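Local coordinates for protein BlEst2 (Bacillus licheniformis, PDB 6WPX) that probably hydrolyses ester bonds as a lipase or esterase of the alpha/beta-hydrolase class, with a C-terminal domain that exerts an autoinhibitory effect, at residues V407-R412 / V449-S454; A306-V311 / F463-I468; S151-L156 / V222-F227. One frame throughout, in Å; residues are numbered along the deposited sequence.

Contact 1: residues V407-R412 / V449-S454; sequences VKASVR and VTIDLS
Antiparallel pairing within a five-stranded sheet of the C-terminal part of the chain sets Lys408 opposite Ser454, Ser410 opposite Asp452 and Arg412 opposite Thr450. Each of these hydrogen-bonded pairs exchanges two backbone bonds; the shortest runs from Thr450 N to Arg412 O, 2.7 Å. The non-hydrogen-bonded pairs, Ala409 with Leu453 and Val411 with Ile451, put aliphatic groups on one face. Ala409 is small enough for its CB to touch both Leu453 CD2 at 3.6 Å and Ile451 CG2 at 3.9 Å. Val411 forks over two partners: CG1, anti to its backbone N (chi1 175°), meets Val449 CG1 at 3.8 Å, while CG2 lies beside Ile451 CG1 at 4.1 Å. The other face is polar. There Ser410 OG abuts Asp452 CB at 3.5 Å; serine, being short, fits beside a carboxylate engaged elsewhere. Asp452 OD1 bonds Thr466 and forms a salt bridge with Arg293, and OD2 takes the indole N-H of Trp161, which would probably stabilise its negative charge. Helix 432-438 packs on Ala409, Val411 and Leu453, helix 389-397 also reaches Leu453, and strands 420-431 and 462-473 flank the pair.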
loop_
_atom_site.group_PDB
_atom_site.type_symbol
_atom_site.label_atom_id
_atom_site.label_comp_id
_atom_site.label_asym_id
_atom_site.label_seq_id
_atom_site.Cartn_x
_atom_site.Cartn_y
_atom_site.Cartn_z
ATOM N N VAL A 407 -19.449 12.381 20.956
ATOM C CA VAL A 407 -18.367 11.620 20.272
ATOM C C VAL A 407 -17.595 10.720 21.230
ATOM O O VAL A 407 -16.996 11.223 22.163
ATOM C CB VAL A 407 -17.375 12.513 19.501
ATOM C CG1 VAL A 407 -16.256 11.676 18.901
ATOM C CG2 VAL A 407 -18.031 13.383 18.448
ATOM N N LYS A 408 -17.525 9.433 20.902
ATOM C CA LYS A 408 -16.785 8.446 21.684
ATOM C C LYS A 408 -15.677 7.844 20.805
ATOM O O LYS A 408 -15.815 7.819 19.572
ATOM C CB LYS A 408 -17.713 7.338 22.206
ATOM C CG LYS A 408 -18.693 7.803 23.285
ATOM C CD LYS A 408 -18.077 7.803 24.689
ATOM C CE LYS A 408 -19.015 8.385 25.718
ATOM N NZ LYS A 408 -18.334 8.602 27.019
ATOM N N ALA A 409 -14.574 7.390 21.440
ATOM C CA ALA A 409 -13.427 6.787 20.776
ATOM C C ALA A 409 -12.881 5.640 21.599
ATOM O O ALA A 409 -12.489 5.842 22.744
ATOM C CB ALA A 409 -12.342 7.819 20.563
ATOM N N SER A 410 -12.860 4.437 21.023
ATOM C CA SER A 410 -12.301 3.249 21.682
ATOM C C SER A 410 -11.012 2.887 20.936
ATOM O O SER A 410 -10.971 2.940 19.702
ATOM C CB SER A 410 -13.306 2.102 21.705
ATOM O OG SER A 410 -13.629 1.690 20.389
ATOM N N VAL A 411 -9.939 2.633 21.669
ATOM C CA VAL A 411 -8.627 2.351 21.100
ATOM C C VAL A 411 -8.220 0.873 21.198
ATOM O O VAL A 411 -8.319 0.282 22.271
ATOM C CB VAL A 411 -7.572 3.287 21.745
ATOM C CG1 VAL A 411 -6.157 2.956 21.271
ATOM C CG2 VAL A 411 -7.903 4.745 21.455
ATOM N N ARG A 412 -7.766 0.299 20.073
ATOM C CA ARG A 412 -7.201 -1.050 19.939
ATOM C C ARG A 412 -5.828 -0.820 19.326
ATOM O O ARG A 412 -5.707 -0.015 18.405
ATOM C CB ARG A 412 -8.046 -1.944 19.027
ATOM C CG ARG A 412 -9.242 -2.546 19.740
ATOM C CD ARG A 412 -10.279 -3.105 18.774
ATOM N NE ARG A 412 -11.540 -3.297 19.481
ATOM C CZ ARG A 412 -11.922 -4.442 20.029
ATOM N NH1 ARG A 412 -13.050 -4.505 20.725
ATOM N NH2 ARG A 412 -11.180 -5.534 19.891
ATOM N N VAL A 449 -2.385 1.655 15.495
ATOM C CA VAL A 449 -3.431 2.107 16.383
ATOM C C VAL A 449 -4.722 2.217 15.630
ATOM O O VAL A 449 -4.782 2.865 14.599
ATOM C CB VAL A 449 -3.063 3.412 17.140
ATOM C CG1 VAL A 449 -4.095 3.717 18.221
ATOM C CG2 VAL A 449 -1.668 3.312 17.758
ATOM N N THR A 450 -5.751 1.542 16.140
ATOM C CA THR A 450 -7.100 1.576 15.593
ATOM C C THR A 450 -7.965 2.376 16.545
ATOM O O THR A 450 -8.138 1.980 17.692
ATOM C CB THR A 450 -7.647 0.165 15.369
ATOM O OG1 THR A 450 -6.862 -0.482 14.374
ATOM C CG2 THR A 450 -9.074 0.186 14.880
ATOM N N ILE A 451 -8.536 3.482 16.066
ATOM C CA ILE A 451 -9.411 4.340 16.861
ATOM C C ILE A 451 -10.802 4.249 16.273
ATOM O O ILE A 451 -11.027 4.695 15.146
ATOM C CB ILE A 451 -8.901 5.816 16.948
ATOM C CG1 ILE A 451 -7.458 5.896 17.518
ATOM C CG2 ILE A 451 -9.873 6.696 17.775
ATOM C CD1 ILE A 451 -6.446 6.231 16.459
ATOM N N ASP A 452 -11.726 3.640 17.018
ATOM C CA ASP A 452 -13.113 3.534 16.567
ATOM C C ASP A 452 -13.929 4.681 17.123
ATOM O O ASP A 452 -14.081 4.807 18.344
ATOM C CB ASP A 452 -13.735 2.169 16.929
ATOM C CG ASP A 452 -13.523 1.195 15.778
ATOM O OD1 ASP A 452 -14.255 1.311 14.756
ATOM O OD2 ASP A 452 -12.586 0.363 15.865
ATOM N N LEU A 453 -14.421 5.527 16.218
ATOM C CA LEU A 453 -15.234 6.692 16.512
ATOM C C LEU A 453 -16.693 6.414 16.283
ATOM O O LEU A 453 -17.068 5.824 15.273
ATOM C CB LEU A 453 -14.824 7.880 15.627
ATOM C CG LEU A 453 -13.412 8.441 15.764
ATOM C CD1 LEU A 453 -13.238 9.621 14.841
ATOM C CD2 LEU A 453 -13.136 8.931 17.191
ATOM N N SER A 454 -17.528 6.909 17.202
ATOM C CA SER A 454 -18.979 6.833 17.151
ATOM C C SER A 454 -19.548 8.140 17.719
ATOM O O SER A 454 -18.863 8.856 18.445
ATOM C CB SER A 454 -19.491 5.652 17.974
ATOM O OG SER A 454 -19.083 5.773 19.327
#

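Contact 2: residues A306-V311 / F463-I468; sequences AVEKGV and FNRTII
The guanidinium of Arg465 meets the carboxylate of Glu308 at its edge, and water 1 also lies in its plane, at the rim; Phe385 adds a cation-pi contact to the same group. The grip is end-on, with one nitrogen for each oxygen: NH2 to Glu308 OE2 at 2.7 Å, and NH1 to Glu308 OE1 at 3.1 Å with a nearly straight N-H (176°). Both oxygens are approached on their syn sides, although the two planes are turned 31° from each other. A bend at chi2 (-67°) swings CD of Arg465 back from the extended course, and NH1 also reaches Asn464 O at 3.2 Å, above that carbonyl plane. This buried salt bridge ties the turn after strand 300-307 to strand 462-473, which belongs to a different antiparallel sheet. Leu389 of helix 389-397 touches both charged side chains, and Ser387 gives OE2 a further bond. An alanine in place of Arg465 would probably leave the buried Glu308 carboxylate without its charged mate, held by Ser387 and water 1 and so freer to turn. One residue earlier on the strand, the amide of Asn464 meets both polar backbone atoms of Ala306: OD1 accepts from Ala306 N at 2.8 Å, and ND2 makes a weak bond to Ala306 O. An amide suits the place because it offers both an acceptor and a donor to one residue. Ala306 CB, small enough to come close, lies 3.4 Å from Asn464 OD1. Water 1 accepts from Asn464 N at 2.9 Å and sits 2.8 Å from Glu308 OE1.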
loop_
_atom_site.group_PDB
_atom_site.type_symbol
_atom_site.label_atom_id
_atom_site.label_comp_id
_atom_site.label_asym_id
_atom_site.label_seq_id
_atom_site.Cartn_x
_atom_site.Cartn_y
_atom_site.Cartn_z
ATOM N N ALA A 306 -23.664 1.976 11.059
ATOM C CA ALA A 306 -24.433 3.183 10.868
ATOM C C ALA A 306 -24.037 3.833 9.548
ATOM O O ALA A 306 -22.858 3.852 9.164
ATOM C CB ALA A 306 -24.165 4.156 12.012
ATOM N N VAL A 307 -25.038 4.367 8.856
ATOM C CA VAL A 307 -24.837 5.175 7.661
ATOM C C VAL A 307 -25.565 6.453 8.021
ATOM O O VAL A 307 -26.782 6.430 8.219
ATOM C CB VAL A 307 -25.356 4.553 6.340
ATOM C CG1 VAL A 307 -25.332 5.588 5.198
ATOM C CG2 VAL A 307 -24.535 3.321 5.959
ATOM N N GLU A 308 -24.824 7.549 8.155
ATOM C CA GLU A 308 -25.405 8.845 8.477
ATOM C C GLU A 308 -26.231 9.394 7.285
ATOM O O GLU A 308 -26.173 8.858 6.171
ATOM C CB GLU A 308 -24.299 9.833 8.918
ATOM C CG GLU A 308 -23.357 10.287 7.815
ATOM C CD GLU A 308 -22.142 9.410 7.556
ATOM O OE1 GLU A 308 -22.083 8.266 8.066
ATOM O OE2 GLU A 308 -21.254 9.866 6.799
ATOM N N LYS A 309 -27.003 10.453 7.521
ATOM C CA LYS A 309 -27.773 11.122 6.466
ATOM C C LYS A 309 -26.786 11.830 5.546
ATOM O O LYS A 309 -25.720 12.239 6.010
ATOM C CB LYS A 309 -28.751 12.163 7.075
ATOM C CG LYS A 309 -29.915 11.572 7.856
ATOM C CD LYS A 309 -30.872 12.643 8.357
ATOM C CE LYS A 309 -31.726 12.135 9.493
ATOM N NZ LYS A 309 -32.586 13.206 10.060
ATOM N N GLY A 310 -27.145 11.985 4.270
ATOM C CA GLY A 310 -26.334 12.717 3.303
ATOM C C GLY A 310 -25.138 12.000 2.712
ATOM O O GLY A 310 -24.237 12.646 2.163
ATOM N N VAL A 311 -25.130 10.659 2.771
ATOM C CA VAL A 311 -24.011 9.902 2.195
ATOM C C VAL A 311 -24.267 9.752 0.699
ATOM O O VAL A 311 -25.341 9.298 0.296
ATOM C CB VAL A 311 -23.759 8.543 2.925
ATOM C CG1 VAL A 311 -22.669 7.724 2.232
ATOM C CG2 VAL A 311 -23.382 8.770 4.374
ATOM N N PHE A 463 -23.329 7.937 13.461
ATOM C CA PHE A 463 -22.223 7.678 12.514
ATOM C C PHE A 463 -21.206 6.777 13.208
ATOM O O PHE A 463 -21.217 6.680 14.420
ATOM C CB PHE A 463 -21.530 8.969 12.062
ATOM C CG PHE A 463 -20.611 9.596 13.071
ATOM C CD1 PHE A 463 -19.298 9.194 13.184
ATOM C CD2 PHE A 463 -21.052 10.599 13.912
ATOM C CE1 PHE A 463 -18.456 9.769 14.109
ATOM C CE2 PHE A 463 -20.207 11.163 14.848
ATOM C CZ PHE A 463 -18.917 10.744 14.954
ATOM N N ASN A 464 -20.337 6.189 12.400
ATOM C CA ASN A 464 -19.236 5.312 12.852
ATOM C C ASN A 464 -18.075 5.410 11.841
ATOM O O ASN A 464 -18.339 5.356 10.668
ATOM C CB ASN A 464 -19.691 3.891 13.221
ATOM C CG ASN A 464 -20.524 3.180 12.175
ATOM O OD1 ASN A 464 -21.332 2.328 12.491
ATOM N ND2 ASN A 464 -20.318 3.508 10.922
ATOM N N ARG A 465 -16.855 5.579 12.333
ATOM C CA ARG A 465 -15.631 5.547 11.499
ATOM C C ARG A 465 -14.533 4.873 12.308
ATOM O O ARG A 465 -14.596 4.899 13.513
ATOM C CB ARG A 465 -15.159 6.910 10.990
ATOM C CG ARG A 465 -16.132 7.623 10.074
ATOM C CD ARG A 465 -16.364 6.992 8.732
ATOM N NE ARG A 465 -16.949 7.900 7.773
ATOM C CZ ARG A 465 -18.232 8.176 7.669
ATOM N NH1 ARG A 465 -19.107 7.601 8.466
ATOM N NH2 ARG A 465 -18.643 9.020 6.751
ATOM N N THR A 466 -13.557 4.342 11.609
ATOM C CA THR A 466 -12.401 3.667 12.180
ATOM C C THR A 466 -11.162 4.296 11.575
ATOM O O THR A 466 -10.982 4.262 10.357
ATOM C CB THR A 466 -12.433 2.171 11.883
ATOM O OG1 THR A 466 -13.740 1.650 12.110
ATOM C CG2 THR A 466 -11.425 1.416 12.716
ATOM N N ILE A 467 -10.317 4.872 12.426
ATOM C CA ILE A 467 -9.075 5.511 12.002
ATOM C C ILE A 467 -7.945 4.586 12.352
ATOM O O ILE A 467 -7.879 4.098 13.473
ATOM C CB ILE A 467 -8.906 6.909 12.669
ATOM C CG1 ILE A 467 -10.115 7.822 12.296
ATOM C CG2 ILE A 467 -7.533 7.571 12.297
ATOM C CD1 ILE A 467 -10.162 9.144 12.981
ATOM N N ILE A 468 -7.054 4.335 11.386
ATOM C CA ILE A 468 -5.859 3.524 11.586
ATOM C C ILE A 468 -4.623 4.421 11.480
ATOM O O ILE A 468 -4.436 5.108 10.478
ATOM C CB ILE A 468 -5.794 2.321 10.608
ATOM C CG1 ILE A 468 -6.910 1.312 10.945
ATOM C CG2 ILE A 468 -4.376 1.659 10.626
ATOM C CD1 ILE A 468 -7.093 0.291 9.942
HETATM O O HOH W 1 -21.626 6.145 9.827
#

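Contact 3: residues S151-L156 / V222-F227; sequences SQLADL and VYLNMF
Gln152 and Phe227 run past one another, pointing opposite ways, where helix 152-157 of the alpha/beta-hydrolase part packs against helix 218-224 and the residues up to Phe227. The aliphatic part of the glutamine lies over one face of the phenyl ring: CG stands 3.6 Å from the ring centroid, only 8° off the normal, a CH-pi contact. A bend at chi2 (94°) turns CD, and the amide plane ends 36° from that of the ring, with NE2 near Phe227 CG and OE1 3.6 Å from Leu224 CD2. Glutamine suits this partly exposed place, having methylenes for the ring and a polar end beyond them. Deeper in, the contact is apolar. Leu153 forks between two partners, CD2 meeting Tyr223 CD2 at 3.6 Å and CD1 meeting Leu224 CD1 at 3.9 Å. The tyrosine ring is held between Leu156 and Met226: Leu156 CD2 lies over one face, 4.1 Å from the centroid and offset toward the rim, and Met226 CE lies over the opposite face. Ile292 and Ile382, from neighbouring strands 290-297 and 377-386 of one antiparallel sheet, also touch Tyr223. Ser151 is the N-cap of the first helix, its OG accepting from Ala154 N and weakly from Leu153 N, which ties down the turn that presents Gln152 and Leu153. A tyrosine rather than a phenylalanine suits the buried site because of its hydroxyl: water 2, at the ring's edge, lies 2.6 Å from Tyr223 OH and donates to Gln152 O at 2.8 Å.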
loop_
_atom_site.group_PDB
_atom_site.type_symbol
_atom_site.label_atom_id
_atom_site.label_comp_id
_atom_site.label_asym_id
_atom_site.label_seq_id
_atom_site.Cartn_x
_atom_site.Cartn_y
_atom_site.Cartn_z
ATOM N N SER A 151 2.715 1.997 2.354
ATOM C CA SER A 151 1.435 1.523 1.893
ATOM C C SER A 151 0.394 1.570 3.019
ATOM O O SER A 151 0.596 0.940 4.068
ATOM C CB SER A 151 1.585 0.095 1.379
ATOM O OG SER A 151 0.294 -0.455 1.194
ATOM N N GLN A 152 -0.712 2.314 2.799
ATOM C CA GLN A 152 -1.825 2.374 3.777
ATOM C C GLN A 152 -2.521 1.001 3.862
ATOM O O GLN A 152 -3.129 0.674 4.877
ATOM C CB GLN A 152 -2.834 3.490 3.461
ATOM C CG GLN A 152 -2.228 4.919 3.525
ATOM C CD GLN A 152 -1.756 5.387 2.150
ATOM O OE1 GLN A 152 -1.378 4.585 1.277
ATOM N NE2 GLN A 152 -1.740 6.706 1.949
ATOM N N LEU A 153 -2.380 0.188 2.810
ATOM C CA LEU A 153 -2.906 -1.177 2.789
ATOM C C LEU A 153 -2.047 -2.070 3.692
ATOM O O LEU A 153 -2.586 -2.951 4.361
ATOM C CB LEU A 153 -2.971 -1.702 1.361
ATOM C CG LEU A 153 -4.093 -1.073 0.509
ATOM C CD1 LEU A 153 -3.903 -1.428 -0.973
ATOM C CD2 LEU A 153 -5.493 -1.535 1.019
ATOM N N ALA A 154 -0.708 -1.817 3.741
ATOM C CA ALA A 154 0.149 -2.539 4.675
ATOM C C ALA A 154 -0.222 -2.106 6.099
ATOM O O ALA A 154 -0.271 -2.957 6.972
ATOM C CB ALA A 154 1.629 -2.270 4.391
ATOM N N ASP A 155 -0.540 -0.795 6.320
ATOM C CA ASP A 155 -0.966 -0.302 7.636
ATOM C C ASP A 155 -2.215 -1.035 8.056
ATOM O O ASP A 155 -2.331 -1.433 9.215
ATOM C CB ASP A 155 -1.272 1.195 7.615
ATOM C CG ASP A 155 -0.068 2.043 7.337
ATOM O OD1 ASP A 155 1.053 1.500 7.345
ATOM O OD2 ASP A 155 -0.236 3.264 7.158
ATOM N N LEU A 156 -3.141 -1.220 7.098
ATOM C CA LEU A 156 -4.388 -1.949 7.306
ATOM C C LEU A 156 -4.119 -3.397 7.691
ATOM O O LEU A 156 -4.685 -3.859 8.686
ATOM C CB LEU A 156 -5.319 -1.860 6.069
ATOM C CG LEU A 156 -6.605 -2.691 6.118
ATOM C CD1 LEU A 156 -7.566 -2.198 7.225
ATOM C CD2 LEU A 156 -7.316 -2.678 4.748
ATOM N N VAL A 222 -10.567 1.722 -4.100
ATOM C CA VAL A 222 -11.572 2.483 -3.341
ATOM C C VAL A 222 -11.110 2.684 -1.897
ATOM O O VAL A 222 -11.416 3.702 -1.316
ATOM C CB VAL A 222 -13.026 1.932 -3.456
ATOM C CG1 VAL A 222 -13.489 1.885 -4.921
ATOM C CG2 VAL A 222 -13.155 0.570 -2.819
ATOM N N TYR A 223 -10.334 1.744 -1.345
ATOM C CA TYR A 223 -9.748 1.934 -0.016
ATOM C C TYR A 223 -8.771 3.118 -0.086
ATOM O O TYR A 223 -8.858 4.055 0.697
ATOM C CB TYR A 223 -9.018 0.675 0.474
ATOM C CG TYR A 223 -8.628 0.805 1.932
ATOM C CD1 TYR A 223 -9.548 0.546 2.949
ATOM C CD2 TYR A 223 -7.366 1.263 2.293
ATOM C CE1 TYR A 223 -9.214 0.740 4.286
ATOM C CE2 TYR A 223 -7.008 1.414 3.629
ATOM C CZ TYR A 223 -7.940 1.179 4.618
ATOM O OH TYR A 223 -7.563 1.341 5.919
ATOM N N LEU A 224 -7.846 3.078 -1.043
ATOM C CA LEU A 224 -6.853 4.139 -1.164
ATOM C C LEU A 224 -7.441 5.464 -1.656
ATOM O O LEU A 224 -6.855 6.507 -1.373
ATOM C CB LEU A 224 -5.664 3.691 -2.017
ATOM C CG LEU A 224 -4.831 2.554 -1.460
ATOM C CD1 LEU A 224 -3.746 2.187 -2.429
ATOM C CD2 LEU A 224 -4.206 2.896 -0.088
ATOM N N ASN A 225 -8.633 5.440 -2.296
ATOM C CA ASN A 225 -9.360 6.659 -2.704
ATOM C C ASN A 225 -9.683 7.524 -1.485
ATOM O O ASN A 225 -9.865 8.719 -1.641
ATOM C CB ASN A 225 -10.678 6.314 -3.414
ATOM C CG ASN A 225 -10.514 6.116 -4.886
ATOM O OD1 ASN A 225 -9.434 6.291 -5.434
ATOM N ND2 ASN A 225 -11.561 5.694 -5.534
ATOM N N MET A 226 -9.704 6.940 -0.283
ATOM C CA MET A 226 -9.947 7.719 0.940
ATOM C C MET A 226 -8.773 8.654 1.209
ATOM O O MET A 226 -8.938 9.627 1.928
ATOM C CB MET A 226 -10.132 6.794 2.139
ATOM C CG MET A 226 -11.403 5.934 2.053
ATOM S SD MET A 226 -11.662 5.062 3.599
ATOM C CE MET A 226 -10.093 4.071 3.719
ATOM N N PHE A 227 -7.574 8.321 0.672
ATOM C CA PHE A 227 -6.328 9.074 0.845
ATOM C C PHE A 227 -6.027 9.967 -0.360
ATOM O O PHE A 227 -5.545 11.073 -0.164
ATOM C CB PHE A 227 -5.154 8.122 1.134
ATOM C CG PHE A 227 -5.368 7.232 2.338
ATOM C CD1 PHE A 227 -5.031 7.669 3.617
ATOM C CD2 PHE A 227 -5.902 5.955 2.193
ATOM C CE1 PHE A 227 -5.230 6.844 4.732
ATOM C CE2 PHE A 227 -6.103 5.133 3.307
ATOM C CZ PHE A 227 -5.760 5.577 4.566
HETATM O O HOH W 2 -5.127 1.879 6.472
#

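How the contacts relate
From the N terminus, contact 3 comes first: residues 151-156 meet 222-227, closing a loop of 65 residues before the other contacts open. Contact 2 then begins at 306-311 and waits 151 residues for its partner, 463-468. Within that long loop lies all of contact 1, which joins 407-412 to 449-454. Contacts 1 and 2 share a sheet, since strands 445-456 and 462-473 are neighbours there; Leu453 CD1 packs on Ile467 CD1 at 3.6 Å. Contact 2 also reaches contact 3, through Ile468 against Leu156, thus linking the helices of contact 3 to the C-terminal sheet. Contacts 1 and 3 do not touch, their nearest atoms about 7 Å apart.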